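Local coordinates for protein reducing-end xylose-releasing exo-oligoxylanase Rex8A (Paenibacillus barcinonensis, PDB 6SUD) that hydrolyses linear and branched xylooligosaccharides as a family 8 glycoside hydrolase, releasing xylose from their reducing ends, at residues H201-F206 against T216-A221; A224-L229 against F280-W285; G129-A134 against Y197-F202. The protein carries 1 engineered substitution. All blocks are in the same frame, centred on the assembly; numbering follows the deposited sequence.

How the contacts relate
From the N terminus, contact 3 opens first: 129-134 on helix 127-144 waits some sixty residues before 197-202 closes the loop against it. Contact 1 starts on the stretch that ends contact 3, sharing H201 and F202, and closes a short loop, nine residues between its segments, that joins helices 200-209 and 215-232. Helix 215-232 then runs on into contact 2, where 224-229 meets 280-285, after helix 268-280. Contact 2 opens only after both others have closed; none encloses another. Side chains also join them: Y203 OH reaches E131 OE1, E204 salt-bridges R226, and S225 OG probably hydrogen-bonds H198 ND1, tying helices 127-144, 200-209 and 215-232 to one another beside the Y197 part of the xylose pocket.

Contact 1 (H201-F206 against T216-A221); sequences HFYELF and TFWKEA
Two consecutive helices, 200-209 and 215-232, form an antiparallel helical hairpin, the kind of unit from which the (alpha/alpha)6 barrel of family 8 enzymes is built. Their segments approach to 7.6 Å between axes at 162°, and an aromatic cluster of W218, Y203 and F206 fills the seam. The W218 indole takes F206 on one face: F206 CB makes a CH-pi contact 3.7 Å from the centroid of the five-membered ring, while the F206 ring turns its CD2 edge to the six-membered ring, a T-shaped pair with planes 76° apart. F217 CD1 lies over the opposite face. Y203 crosses the indole obliquely, its CD1 4.0 Å from W218 CZ3, and its CB rests 3.5 Å from W218 O. On the other side of the ring, Y203 CD2 packs 4.0 Å from A221 CB, so the ring bridges one helical turn; its OH passes on to hydrogen-bond E131 and L199 N. An alanine at W218 would probably loosen the hairpin, since F206 would lose the surface under its CB and ring edge and Y203 CD1 the indole carbon it rests against. Helix 153-170 packs on the W218 side through L161 and L165. At the solvent end K219, bent at chi2 and chi4, brings NZ only to a long 3.8 Å from OE1 of E204, whose other oxygen, OE2, is in a salt bridge with R226 NH1.

Contact 2 (A224-L229 against F280-W285); sequences ASRAYL and FRKDPW
In the (alpha/alpha)6 barrel, one flank of helix 215-232 packs against the connection between helices 268-280 and 285-297, where an Asx turn at D283 precedes the second helix. R226 does most of the work. Its CG stands anti to the carbonyl carbon and the chain runs extended from CG to NE, with chi2 at -160°, so the guanidinium is carried across to the loop. There K282 CD lies over one face, 3.5 Å from R226 NH1, and F280 CD2 meets the rim of the group 3.9 Å from R226 NH2; the phenyl and guanidinium planes stand 67° apart. Salt bridges from NE to D276 and from NH1 to E204 hold the group in its rotation.

K282 keeps its aliphatic chain extended up to CE and bends only at chi4, 87°, which leaves its NZ 4.8 Å from R226 NH2. Two like charges at this distance would probably disfavour each other, and the E204 carboxylate, salt-bridged to R226 and in a weak ion pair with K282, probably eases this.

W285, with CG anti to its backbone N, lays the far corner of the indole on helix 215-232: CH2 sits 3.5 Å from L229 O and touches L229 CB. D283 holds CG anti to its backbone N, which sends the carboxylate toward helix 215-232, and divides its oxygens. OD1 takes W285 N at 3.1 Å from above the carboxylate plane, closing the Asx turn. D283 OD2 pairs with R230, and a water O gives one proton to it at 2.9 Å and the other to R226 O at 3.1 Å.

Contact 3 (G129-A134 against Y197-F202); sequences GEEFFA and YHLPHF. With XYP (beta-D-xylopyranose), chain K.
The F132 ring receives the edge of F202 squarely on one face: F202 CE2 stands 3.9 Å above the plane, over the ring centre, in a T-shaped pair whose planes lie 69° apart. L199 CD1 comes in obliquely, 3.6 Å from F132 CE1, and Y74 of helix 69-81 makes a further edge-to-face pair with the same phenyl. The same L199 CD1 sits over one face of the E131 carboxyl group, 3.3 Å from E131 CD. F202 CD2 also packs obliquely against the backbone oxygen of E131. So helix 127-144 meets the start of helix 200-209 and the turn before it inside the (alpha/alpha)6 barrel, with L199 at the N-cap position and its carbonyl accepting from F202 N.

The Y197 ring points the other way, into the xylose pocket. Its OH lies 3.6 Å from XYP C3, a packing contact, while the sugar is hydrogen-bonded to D128, D265, E70 and R268.

Behind that tyrosine sits E131. Its CG occupies the crowded position between backbone N and carbonyl carbon, chi1 64°, and the extended chain beyond carries the carboxyl group across to the turn. OE1 is held by Y203 OH.

The remaining oxygen, E131 OE2, lies just 2.6 Å from Y197 O. Two oxygens this close in a buried setting suggest that the acid probably holds a proton here, so a neutral glutamic acid is likely beside the backbone of a residue that lines the sugar site.

Contact 1 (H201-F206 against T216-A221)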
loop_
_atom_site.group_PDB
_atom_site.type_symbol
_atom_site.label_atom_id
_atom_site.label_comp_id
_atom_site.label_asym_id
_atom_site.label_seq_id
_atom_site.Cartn_x
_atom_site.Cartn_y
_atom_site.Cartn_z
ATOM N N HIS A 201 7.803 -7.661 1.824
ATOM C CA HIS A 201 7.382 -7.963 3.212
ATOM C C HIS A 201 6.040 -8.694 3.257
ATOM O O HIS A 201 5.886 -9.552 4.158
ATOM C CB HIS A 201 7.377 -6.694 4.063
ATOM C CG HIS A 201 6.692 -5.516 3.471
ATOM N ND1 HIS A 201 7.006 -5.020 2.223
ATOM C CD2 HIS A 201 5.781 -4.667 3.993
ATOM C CE1 HIS A 201 6.274 -3.944 1.991
ATOM N NE2 HIS A 201 5.517 -3.709 3.055
ATOM N N PHE A 202 5.096 -8.427 2.354
ATOM C CA PHE A 202 3.829 -9.212 2.332
ATOM C C PHE A 202 4.124 -10.593 1.733
ATOM O O PHE A 202 3.511 -11.572 2.162
ATOM C CB PHE A 202 2.719 -8.551 1.510
ATOM C CG PHE A 202 2.112 -7.300 2.098
ATOM C CD1 PHE A 202 2.670 -6.684 3.201
ATOM C CD2 PHE A 202 0.959 -6.740 1.548
ATOM C CE1 PHE A 202 2.109 -5.530 3.716
ATOM C CE2 PHE A 202 0.400 -5.587 2.076
ATOM C CZ PHE A 202 0.980 -4.985 3.149
ATOM N N TYR A 203 5.042 -10.672 0.769
ATOM C CA TYR A 203 5.327 -11.954 0.072
ATOM C C TYR A 203 5.971 -12.908 1.086
ATOM O O TYR A 203 5.666 -14.111 1.030
ATOM C CB TYR A 203 6.123 -11.770 -1.222
ATOM C CG TYR A 203 5.627 -10.660 -2.117
ATOM C CD1 TYR A 203 4.304 -10.253 -2.104
ATOM C CD2 TYR A 203 6.496 -9.998 -2.966
ATOM C CE1 TYR A 203 3.865 -9.199 -2.887
ATOM C CE2 TYR A 203 6.068 -8.973 -3.782
ATOM C CZ TYR A 203 4.749 -8.554 -3.731
ATOM O OH TYR A 203 4.325 -7.500 -4.484
ATOM N N GLU A 204 6.803 -12.405 2.001
ATOM C CA GLU A 204 7.361 -13.222 3.113
ATOM C C GLU A 204 6.231 -13.893 3.894
ATOM O O GLU A 204 6.384 -15.075 4.251
ATOM C CB GLU A 204 8.144 -12.370 4.103
ATOM C CG GLU A 204 9.439 -11.854 3.543
ATOM C CD GLU A 204 10.583 -12.845 3.473
ATOM O OE1 GLU A 204 10.359 -14.053 3.730
ATOM O OE2 GLU A 204 11.708 -12.395 3.190
ATOM N N LEU A 205 5.167 -13.145 4.191
ATOM C CA LEU A 205 4.001 -13.650 4.963
ATOM C C LEU A 205 3.125 -14.549 4.085
ATOM O O LEU A 205 2.573 -15.532 4.608
ATOM C CB LEU A 205 3.257 -12.446 5.540
ATOM C CG LEU A 205 4.100 -11.641 6.523
ATOM C CD1 LEU A 205 3.320 -10.483 7.118
ATOM C CD2 LEU A 205 4.643 -12.533 7.625
ATOM N N PHE A 206 3.035 -14.275 2.785
ATOM C CA PHE A 206 2.319 -15.185 1.853
ATOM C C PHE A 206 3.040 -16.535 1.822
ATOM O O PHE A 206 2.352 -17.566 1.702
ATOM C CB PHE A 206 2.228 -14.599 0.452
ATOM C CG PHE A 206 1.427 -13.330 0.331
ATOM C CD1 PHE A 206 0.635 -12.861 1.372
ATOM C CD2 PHE A 206 1.480 -12.604 -0.848
ATOM C CE1 PHE A 206 -0.093 -11.689 1.223
ATOM C CE2 PHE A 206 0.740 -11.446 -1.002
ATOM C CZ PHE A 206 -0.050 -10.997 0.034
ATOM N N THR A 216 6.872 -21.749 -1.917
ATOM C CA THR A 216 8.220 -21.578 -2.522
ATOM C C THR A 216 8.222 -20.351 -3.438
ATOM O O THR A 216 9.155 -19.535 -3.316
ATOM C CB THR A 216 8.683 -22.829 -3.274
ATOM O OG1 THR A 216 8.900 -23.835 -2.284
ATOM C CG2 THR A 216 9.957 -22.606 -4.059
ATOM N N PHE A 217 7.216 -20.216 -4.302
ATOM C CA PHE A 217 7.093 -19.073 -5.241
ATOM C C PHE A 217 7.102 -17.753 -4.457
ATOM O O PHE A 217 7.815 -16.808 -4.847
ATOM C CB PHE A 217 5.822 -19.141 -6.083
ATOM C CG PHE A 217 5.722 -17.970 -7.020
ATOM C CD1 PHE A 217 5.171 -16.772 -6.591
ATOM C CD2 PHE A 217 6.216 -18.048 -8.313
ATOM C CE1 PHE A 217 5.089 -15.684 -7.446
ATOM C CE2 PHE A 217 6.119 -16.962 -9.172
ATOM C CZ PHE A 217 5.568 -15.777 -8.732
ATOM N N TRP A 218 6.315 -17.676 -3.386
ATOM C CA TRP A 218 6.144 -16.417 -2.606
ATOM C C TRP A 218 7.468 -16.031 -1.944
ATOM O O TRP A 218 7.769 -14.814 -1.897
ATOM C CB TRP A 218 4.999 -16.527 -1.594
ATOM C CG TRP A 218 3.653 -16.429 -2.239
ATOM C CD1 TRP A 218 2.634 -17.333 -2.176
ATOM C CD2 TRP A 218 3.181 -15.346 -3.056
ATOM N NE1 TRP A 218 1.558 -16.883 -2.896
ATOM C CE2 TRP A 218 1.869 -15.674 -3.455
ATOM C CE3 TRP A 218 3.735 -14.132 -3.484
ATOM C CZ2 TRP A 218 1.107 -14.833 -4.263
ATOM C CZ3 TRP A 218 2.977 -13.302 -4.277
ATOM C CH2 TRP A 218 1.683 -13.649 -4.663
ATOM N N LYS A 219 8.247 -17.022 -1.493
ATOM C CA LYS A 219 9.593 -16.760 -0.918
ATOM C C LYS A 219 10.504 -16.209 -2.026
ATOM O O LYS A 219 11.260 -15.262 -1.736
ATOM C CB LYS A 219 10.187 -17.988 -0.221
ATOM C CG LYS A 219 11.470 -17.712 0.563
ATOM C CD LYS A 219 11.337 -16.617 1.615
ATOM C CE LYS A 219 12.614 -16.330 2.374
ATOM N NZ LYS A 219 12.648 -17.037 3.673
ATOM N N GLU A 220 10.427 -16.750 -3.244
ATOM C CA GLU A 220 11.257 -16.278 -4.389
ATOM C C GLU A 220 10.803 -14.868 -4.790
ATOM O O GLU A 220 11.670 -14.049 -5.144
ATOM C CB GLU A 220 11.173 -17.247 -5.568
ATOM C CG GLU A 220 11.645 -18.645 -5.219
ATOM C CD GLU A 220 11.418 -19.705 -6.282
ATOM O OE1 GLU A 220 10.580 -19.494 -7.180
ATOM O OE2 GLU A 220 12.091 -20.749 -6.211
ATOM N N ALA A 221 9.492 -14.605 -4.714
ATOM C CA ALA A 221 8.871 -13.300 -5.053
ATOM C C ALA A 221 9.438 -12.213 -4.135
ATOM O O ALA A 221 9.786 -11.133 -4.643
ATOM C CB ALA A 221 7.377 -13.382 -4.957
#

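Contact 2 (A224-L229 against F280-W285)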
loop_
_atom_site.group_PDB
_atom_site.type_symbol
_atom_site.label_atom_id
_atom_site.label_comp_id
_atom_site.label_asym_id
_atom_site.label_seq_id
_atom_site.Cartn_x
_atom_site.Cartn_y
_atom_site.Cartn_z
ATOM N N ALA A 224 12.988 -11.571 -5.249
ATOM C CA ALA A 224 12.923 -10.954 -6.597
ATOM C C ALA A 224 12.514 -9.482 -6.463
ATOM O O ALA A 224 13.125 -8.626 -7.142
ATOM C CB ALA A 224 11.981 -11.701 -7.510
ATOM N N SER A 225 11.540 -9.185 -5.608
ATOM C CA SER A 225 11.035 -7.792 -5.427
ATOM C C SER A 225 12.088 -6.917 -4.736
ATOM O O SER A 225 12.211 -5.727 -5.104
ATOM C CB SER A 225 9.738 -7.742 -4.689
ATOM O OG SER A 225 8.670 -8.005 -5.573
ATOM N N ARG A 226 12.817 -7.445 -3.757
ATOM C CA ARG A 226 13.881 -6.642 -3.101
ATOM C C ARG A 226 14.921 -6.270 -4.162
ATOM O O ARG A 226 15.304 -5.093 -4.230
ATOM C CB ARG A 226 14.517 -7.379 -1.922
ATOM C CG ARG A 226 13.536 -7.732 -0.812
ATOM C CD ARG A 226 14.186 -8.015 0.525
ATOM N NE ARG A 226 13.169 -8.165 1.556
ATOM C CZ ARG A 226 12.663 -9.333 1.946
ATOM N NH1 ARG A 226 13.119 -10.459 1.423
ATOM N NH2 ARG A 226 11.723 -9.374 2.866
ATOM N N ALA A 227 15.364 -7.244 -4.959
ATOM C CA ALA A 227 16.306 -7.020 -6.076
ATOM C C ALA A 227 15.739 -5.983 -7.041
ATOM O O ALA A 227 16.500 -5.114 -7.447
ATOM C CB ALA A 227 16.585 -8.293 -6.837
ATOM N N TYR A 228 14.463 -6.120 -7.415
ATOM C CA TYR A 228 13.775 -5.238 -8.384
ATOM C C TYR A 228 13.781 -3.786 -7.903
ATOM O O TYR A 228 14.173 -2.895 -8.682
ATOM C CB TYR A 228 12.322 -5.651 -8.596
ATOM C CG TYR A 228 11.622 -4.830 -9.642
ATOM C CD1 TYR A 228 11.988 -4.957 -10.963
ATOM C CD2 TYR A 228 10.622 -3.915 -9.335
ATOM C CE1 TYR A 228 11.377 -4.231 -11.962
ATOM C CE2 TYR A 228 9.979 -3.192 -10.329
ATOM C CZ TYR A 228 10.369 -3.346 -11.651
ATOM O OH TYR A 228 9.792 -2.669 -12.682
ATOM N N LEU A 229 13.426 -3.533 -6.652
ATOM C CA LEU A 229 13.461 -2.120 -6.156
ATOM C C LEU A 229 14.885 -1.586 -6.171
ATOM O O LEU A 229 15.026 -0.392 -6.369
ATOM C CB LEU A 229 12.846 -1.979 -4.767
ATOM C CG LEU A 229 11.402 -2.455 -4.751
ATOM C CD1 LEU A 229 10.934 -2.813 -3.361
ATOM C CD2 LEU A 229 10.499 -1.464 -5.453
ATOM N N PHE A 280 11.630 -7.151 8.544
ATOM C CA PHE A 280 12.505 -8.299 8.160
ATOM C C PHE A 280 13.994 -7.945 8.205
ATOM O O PHE A 280 14.780 -8.902 8.323
ATOM C CB PHE A 280 12.075 -8.857 6.803
ATOM C CG PHE A 280 10.728 -9.522 6.874
ATOM C CD1 PHE A 280 10.539 -10.653 7.652
ATOM C CD2 PHE A 280 9.640 -9.019 6.193
ATOM C CE1 PHE A 280 9.296 -11.251 7.752
ATOM C CE2 PHE A 280 8.388 -9.601 6.314
ATOM C CZ PHE A 280 8.218 -10.733 7.074
ATOM N N ARG A 281 14.368 -6.663 8.073
ATOM C CA ARG A 281 15.756 -6.166 8.300
ATOM C C ARG A 281 16.722 -6.964 7.402
ATOM O O ARG A 281 17.820 -7.286 7.864
ATOM C CB ARG A 281 16.094 -6.289 9.796
ATOM C CG ARG A 281 16.910 -5.142 10.384
ATOM C CD ARG A 281 16.160 -3.821 10.476
ATOM N NE ARG A 281 14.903 -3.879 11.212
ATOM C CZ ARG A 281 14.766 -3.779 12.538
ATOM N NH1 ARG A 281 15.826 -3.636 13.322
ATOM N NH2 ARG A 281 13.557 -3.854 13.076
ATOM N N LYS A 282 16.337 -7.258 6.154
ATOM C CA LYS A 282 17.063 -8.230 5.284
ATOM C C LYS A 282 18.021 -7.548 4.296
ATOM O O LYS A 282 19.060 -8.183 3.973
ATOM C CB LYS A 282 16.084 -9.121 4.520
ATOM C CG LYS A 282 15.555 -10.300 5.318
ATOM C CD LYS A 282 14.686 -11.216 4.486
ATOM C CE LYS A 282 14.512 -12.601 5.072
ATOM N NZ LYS A 282 13.383 -12.643 6.035
ATOM N N ASP A 283 17.689 -6.363 3.781
ATOM C CA ASP A 283 18.467 -5.700 2.698
ATOM C C ASP A 283 18.909 -4.322 3.179
ATOM O O ASP A 283 18.137 -3.355 3.154
ATOM C CB ASP A 283 17.694 -5.617 1.373
ATOM C CG ASP A 283 18.480 -4.877 0.297
ATOM O OD1 ASP A 283 19.682 -4.706 0.462
ATOM O OD2 ASP A 283 17.898 -4.501 -0.679
ATOM N N PRO A 284 20.191 -4.195 3.593
ATOM C CA PRO A 284 20.697 -2.931 4.133
ATOM C C PRO A 284 20.810 -1.810 3.086
ATOM O O PRO A 284 20.958 -0.654 3.473
ATOM C CB PRO A 284 22.044 -3.318 4.787
ATOM C CG PRO A 284 22.450 -4.635 4.140
ATOM C CD PRO A 284 21.201 -5.262 3.547
ATOM N N TRP A 285 20.677 -2.117 1.792
ATOM C CA TRP A 285 20.533 -1.043 0.766
ATOM C C TRP A 285 19.316 -0.184 1.135
ATOM O O TRP A 285 19.281 1.010 0.762
ATOM C CB TRP A 285 20.417 -1.621 -0.647
ATOM C CG TRP A 285 19.851 -0.694 -1.677
ATOM C CD1 TRP A 285 20.541 0.121 -2.528
ATOM C CD2 TRP A 285 18.456 -0.498 -1.985
ATOM N NE1 TRP A 285 19.674 0.795 -3.343
ATOM C CE2 TRP A 285 18.387 0.429 -3.037
ATOM C CE3 TRP A 285 17.262 -1.029 -1.483
ATOM C CZ2 TRP A 285 17.175 0.853 -3.577
ATOM C CZ3 TRP A 285 16.062 -0.622 -2.015
ATOM C CH2 TRP A 285 16.022 0.315 -3.052
HETATM O O HOH W 1 15.096 -4.016 -1.380
#

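Contact 3 (G129-A134 against Y197-F202)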
loop_
_atom_site.group_PDB
_atom_site.type_symbol
_atom_site.label_atom_id
_atom_site.label_comp_id
_atom_site.label_asym_id
_atom_site.label_seq_id
_atom_site.Cartn_x
_atom_site.Cartn_y
_atom_site.Cartn_z
ATOM N N GLY A 129 -4.382 -3.895 -5.360
ATOM C CA GLY A 129 -5.626 -4.190 -4.628
ATOM C C GLY A 129 -5.591 -5.601 -4.069
ATOM O O GLY A 129 -5.639 -5.770 -2.836
ATOM N N GLU A 130 -5.469 -6.588 -4.955
ATOM C CA GLU A 130 -5.455 -8.036 -4.605
ATOM C C GLU A 130 -4.436 -8.320 -3.491
ATOM O O GLU A 130 -4.794 -8.988 -2.515
ATOM C CB GLU A 130 -5.177 -8.887 -5.853
ATOM C CG GLU A 130 -6.420 -9.214 -6.682
ATOM C CD GLU A 130 -7.100 -8.072 -7.426
ATOM O OE1 GLU A 130 -6.656 -6.926 -7.299
ATOM O OE2 GLU A 130 -8.050 -8.330 -8.165
ATOM N N GLU A 131 -3.211 -7.823 -3.587
ATOM C CA GLU A 131 -2.169 -8.180 -2.588
ATOM C C GLU A 131 -2.483 -7.555 -1.220
ATOM O O GLU A 131 -2.218 -8.201 -0.211
ATOM C CB GLU A 131 -0.784 -7.814 -3.103
ATOM C CG GLU A 131 -0.588 -6.339 -3.316
ATOM C CD GLU A 131 0.751 -6.044 -3.944
ATOM O OE1 GLU A 131 1.616 -6.939 -3.916
ATOM O OE2 GLU A 131 0.902 -4.941 -4.493
ATOM N N PHE A 132 -3.086 -6.365 -1.153
ATOM C CA PHE A 132 -3.515 -5.805 0.157
ATOM C C PHE A 132 -4.733 -6.552 0.691
ATOM O O PHE A 132 -4.799 -6.739 1.910
ATOM C CB PHE A 132 -3.838 -4.315 0.100
ATOM C CG PHE A 132 -2.688 -3.422 0.485
ATOM C CD1 PHE A 132 -1.686 -3.141 -0.427
ATOM C CD2 PHE A 132 -2.641 -2.799 1.727
ATOM C CE1 PHE A 132 -0.630 -2.308 -0.090
ATOM C CE2 PHE A 132 -1.593 -1.951 2.057
ATOM C CZ PHE A 132 -0.590 -1.702 1.140
ATOM N N PHE A 133 -5.700 -6.898 -0.160
ATOM C CA PHE A 133 -6.890 -7.660 0.291
ATOM C C PHE A 133 -6.384 -8.922 0.988
ATOM O O PHE A 133 -6.753 -9.199 2.139
ATOM C CB PHE A 133 -7.815 -8.033 -0.868
ATOM C CG PHE A 133 -8.790 -6.989 -1.362
ATOM C CD1 PHE A 133 -9.626 -6.305 -0.496
ATOM C CD2 PHE A 133 -8.950 -6.774 -2.722
ATOM C CE1 PHE A 133 -10.554 -5.401 -0.985
ATOM C CE2 PHE A 133 -9.880 -5.858 -3.212
ATOM C CZ PHE A 133 -10.690 -5.184 -2.332
ATOM N N ALA A 134 -5.507 -9.663 0.298
ATOM C CA ALA A 134 -4.987 -10.957 0.769
ATOM C C ALA A 134 -4.269 -10.757 2.112
ATOM O O ALA A 134 -4.554 -11.507 3.060
ATOM C CB ALA A 134 -4.074 -11.543 -0.275
ATOM N N TYR A 197 3.922 -1.258 -6.422
ATOM C CA TYR A 197 3.135 -2.505 -6.217
ATOM C C TYR A 197 3.971 -3.589 -5.521
ATOM O O TYR A 197 3.374 -4.607 -5.119
ATOM C CB TYR A 197 2.646 -3.054 -7.559
ATOM C CG TYR A 197 1.540 -2.297 -8.252
ATOM C CD1 TYR A 197 1.139 -1.026 -7.879
ATOM C CD2 TYR A 197 0.905 -2.866 -9.340
ATOM C CE1 TYR A 197 0.127 -0.358 -8.553
ATOM C CE2 TYR A 197 -0.107 -2.217 -10.030
ATOM C CZ TYR A 197 -0.500 -0.949 -9.638
ATOM O OH TYR A 197 -1.510 -0.308 -10.313
ATOM N N HIS A 198 5.292 -3.418 -5.415
ATOM C CA HIS A 198 6.225 -4.453 -4.895
ATOM C C HIS A 198 6.280 -4.403 -3.371
ATOM O O HIS A 198 6.817 -3.440 -2.813
ATOM C CB HIS A 198 7.622 -4.322 -5.514
ATOM C CG HIS A 198 7.617 -4.658 -6.960
ATOM N ND1 HIS A 198 8.172 -5.831 -7.463
ATOM C CD2 HIS A 198 7.027 -4.029 -8.005
ATOM C CE1 HIS A 198 7.969 -5.855 -8.767
ATOM N NE2 HIS A 198 7.286 -4.746 -9.120
ATOM N N LEU A 199 5.771 -5.458 -2.746
ATOM C CA LEU A 199 5.620 -5.549 -1.278
ATOM C C LEU A 199 6.323 -6.811 -0.809
ATOM O O LEU A 199 5.668 -7.757 -0.370
ATOM C CB LEU A 199 4.136 -5.596 -0.914
ATOM C CG LEU A 199 3.251 -4.484 -1.462
ATOM C CD1 LEU A 199 1.820 -4.772 -1.084
ATOM C CD2 LEU A 199 3.649 -3.116 -0.946
ATOM N N PRO A 200 7.667 -6.857 -0.874
ATOM C CA PRO A 200 8.419 -8.057 -0.499
ATOM C C PRO A 200 8.054 -8.576 0.897
ATOM O O PRO A 200 8.040 -9.770 1.098
ATOM C CB PRO A 200 9.887 -7.603 -0.603
ATOM C CG PRO A 200 9.801 -6.089 -0.612
ATOM C CD PRO A 200 8.543 -5.805 -1.391
ATOM N N HIS A 201 7.803 -7.661 1.824
ATOM C CA HIS A 201 7.382 -7.963 3.212
ATOM C C HIS A 201 6.040 -8.694 3.257
ATOM O O HIS A 201 5.886 -9.552 4.158
ATOM C CB HIS A 201 7.377 -6.694 4.063
ATOM C CG HIS A 201 6.692 -5.516 3.471
ATOM N ND1 HIS A 201 7.006 -5.020 2.223
ATOM C CD2 HIS A 201 5.781 -4.667 3.993
ATOM C CE1 HIS A 201 6.274 -3.944 1.991
ATOM N NE2 HIS A 201 5.517 -3.709 3.055
ATOM N N PHE A 202 5.096 -8.427 2.354
ATOM C CA PHE A 202 3.829 -9.212 2.332
ATOM C C PHE A 202 4.124 -10.593 1.733
ATOM O O PHE A 202 3.511 -11.572 2.162
ATOM C CB PHE A 202 2.719 -8.551 1.510
ATOM C CG PHE A 202 2.112 -7.300 2.098
ATOM C CD1 PHE A 202 2.670 -6.684 3.201
ATOM C CD2 PHE A 202 0.959 -6.740 1.548
ATOM C CE1 PHE A 202 2.109 -5.530 3.716
ATOM C CE2 PHE A 202 0.400 -5.587 2.076
ATOM C CZ PHE A 202 0.980 -4.985 3.149
HETATM O O1 XYP K . -5.463 5.021 -10.059
HETATM C C1 XYP K . -5.139 3.667 -9.671
HETATM C C2 XYP K . -3.863 3.555 -8.832
HETATM C C3 XYP K . -3.494 2.103 -8.552
HETATM C C4 XYP K . -4.762 1.259 -8.502
HETATM C C5 XYP K . -5.915 2.119 -7.998
HETATM O O2 XYP K . -2.767 4.243 -9.446
HETATM O O3 XYP K . -2.746 2.073 -7.325
HETATM O O4 XYP K . -5.058 0.780 -9.817
HETATM O O5 XYP K . -6.237 3.175 -8.903
#